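Local structure of uncharacterized protein (Methanosarcina mazei, 3R6A) at residues T41-A46 and E58-P63. The protein is of unknown function but belongs to the glyoxalase/bleomycin resistance/dioxygenase superfamily. Sequence-based numbering, arbitrary orientation.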
loop_
_atom_site.group_PDB
_atom_site.type_symbol
_atom_site.label_atom_id
_atom_site.label_comp_id
_atom_site.label_asym_id
_atom_site.label_seq_id
_atom_site.Cartn_x
_atom_site.Cartn_y
_atom_site.Cartn_z
ATOM N N THR B 41 -9.473 19.581 -3.840
ATOM C CA THR B 41 -9.306 20.195 -5.149
ATOM C C THR B 41 -7.854 20.017 -5.598
ATOM O O THR B 41 -6.948 19.919 -4.769
ATOM C CB THR B 41 -9.646 21.703 -5.098
ATOM O OG1 THR B 41 -9.452 22.286 -6.392
ATOM C CG2 THR B 41 -8.758 22.417 -4.084
ATOM N N GLY B 42 -7.634 19.955 -6.906
ATOM C CA GLY B 42 -6.281 19.794 -7.410
ATOM C C GLY B 42 -5.713 18.398 -7.229
ATOM O O GLY B 42 -4.511 18.180 -7.380
ATOM N N VAL B 43 -6.579 17.449 -6.896
ATOM C CA VAL B 43 -6.162 16.065 -6.710
ATOM C C VAL B 43 -7.210 15.166 -7.348
ATOM O O VAL B 43 -8.408 15.396 -7.190
ATOM C CB VAL B 43 -6.029 15.709 -5.211
ATOM C CG1 VAL B 43 -5.687 14.243 -5.051
ATOM C CG2 VAL B 43 -4.946 16.565 -4.569
ATOM N N GLU B 44 -6.749 14.162 -8.090
ATOM C CA GLU B 44 -7.642 13.215 -8.750
ATOM C C GLU B 44 -7.362 11.832 -8.170
ATOM O O GLU B 44 -6.203 11.469 -7.955
ATOM C CB GLU B 44 -7.387 13.181 -10.260
ATOM C CG GLU B 44 -7.605 14.499 -11.011
ATOM C CD GLU B 44 -9.024 15.030 -10.912
ATOM O OE1 GLU B 44 -9.974 14.218 -10.864
ATOM O OE2 GLU B 44 -9.193 16.270 -10.902
ATOM N N LEU B 45 -8.419 11.067 -7.933
ATOM C CA LEU B 45 -8.284 9.734 -7.359
ATOM C C LEU B 45 -8.819 8.636 -8.273
ATOM O O LEU B 45 -9.938 8.727 -8.772
ATOM C CB LEU B 45 -9.033 9.671 -6.027
ATOM C CG LEU B 45 -8.923 8.367 -5.237
ATOM C CD1 LEU B 45 -7.492 8.203 -4.744
ATOM C CD2 LEU B 45 -9.888 8.385 -4.062
ATOM N N ALA B 46 -8.016 7.598 -8.480
ATOM C CA ALA B 46 -8.430 6.464 -9.302
ATOM C C ALA B 46 -8.044 5.172 -8.593
ATOM O O ALA B 46 -7.113 5.152 -7.787
ATOM C CB ALA B 46 -7.751 6.520 -10.665
ATOM N N GLU B 58 3.228 18.226 -7.148
ATOM C CA GLU B 58 4.027 17.763 -6.022
ATOM C C GLU B 58 3.586 18.435 -4.728
ATOM O O GLU B 58 3.674 17.843 -3.654
ATOM C CB GLU B 58 5.514 18.029 -6.275
ATOM C CG GLU B 58 6.135 17.098 -7.312
ATOM C CD GLU B 58 6.158 15.643 -6.861
ATOM O OE1 GLU B 58 5.085 15.100 -6.517
ATOM O OE2 GLU B 58 7.253 15.037 -6.855
ATOM N N GLU B 59 3.096 19.665 -4.834
ATOM C CA GLU B 59 2.643 20.397 -3.657
ATOM C C GLU B 59 1.295 19.864 -3.179
ATOM O O GLU B 59 1.080 19.674 -1.984
ATOM C CB GLU B 59 2.519 21.891 -3.968
ATOM C CG GLU B 59 3.677 22.469 -4.770
ATOM C CD GLU B 59 3.608 22.093 -6.242
ATOM O OE1 GLU B 59 2.604 22.449 -6.894
ATOM O OE2 GLU B 59 4.550 21.446 -6.747
ATOM N N ALA B 60 0.387 19.623 -4.120
ATOM C CA ALA B 60 -0.939 19.116 -3.790
ATOM C C ALA B 60 -0.873 17.705 -3.202
ATOM O O ALA B 60 -1.689 17.339 -2.358
ATOM C CB ALA B 60 -1.822 19.122 -5.037
ATOM N N LEU B 61 0.108 16.926 -3.649
ATOM C CA LEU B 61 0.289 15.548 -3.193
ATOM C C LEU B 61 0.987 15.416 -1.844
ATOM O O LEU B 61 0.779 14.438 -1.124
ATOM C CB LEU B 61 1.098 14.756 -4.226
ATOM C CG LEU B 61 0.498 14.480 -5.604
ATOM C CD1 LEU B 61 1.558 13.864 -6.501
ATOM C CD2 LEU B 61 -0.697 13.551 -5.469
ATOM N N LYS B 62 1.817 16.398 -1.503
ATOM C CA LYS B 62 2.573 16.357 -0.256
ATOM C C LYS B 62 1.809 15.837 0.967
ATOM O O LYS B 62 2.225 14.858 1.587
ATOM C CB LYS B 62 3.167 17.736 0.053
ATOM C CG LYS B 62 4.202 17.707 1.170
ATOM C CD LYS B 62 4.882 19.059 1.381
ATOM C CE LYS B 62 3.944 20.085 2.008
ATOM N NZ LYS B 62 4.685 21.317 2.420
ATOM N N PRO B 63 0.684 16.475 1.328
ATOM C CA PRO B 63 -0.078 16.014 2.493
ATOM C C PRO B 63 -0.626 14.591 2.370
ATOM O O PRO B 63 -0.792 13.895 3.374
ATOM C CB PRO B 63 -1.183 17.060 2.615
ATOM C CG PRO B 63 -1.408 17.467 1.204
ATOM C CD PRO B 63 -0.003 17.602 0.673
#
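Two peptide carbonyl groups are the flat pieces here: one has a methyl over its face, the other a methyl set obliquely beyond its oxygen. Val43 CG2 sits almost squarely above the Ala60 carbonyl, 4.0 Å from Ala60 O, on the same face from which Ala60 CB rises. Ala60 CB in turn approaches the Gly42 carbonyl well out of its plane, stopping 3.7 Å from Gly42 O. The two methyls also meet each other, Val43 CG2 to Ala60 CB at 4.1 Å, and that apolar touch closes the contact. Neither carbonyl is hydrogen-bonded across it. The valine owes its reach to chi1 of 176°, which sets CG1 anti to the backbone N and brings CG2 round beside that N, facing the helix. Val43 is buried and also packs on Phe64 and Ile54; Leu61 leans on Ile54 too, so this residue of strand 51-55 touches side chains of both segments. Ser57 OG hydrogen-bonds Ala60 N in the first turn. Gly42, with its positive phi of 74°, turns the chain on its way into strand 44-48. Helix 58-61 packs at this entry, following the βαβββ run (5-14 to 51-55) characteristic of the glyoxalase superfamily.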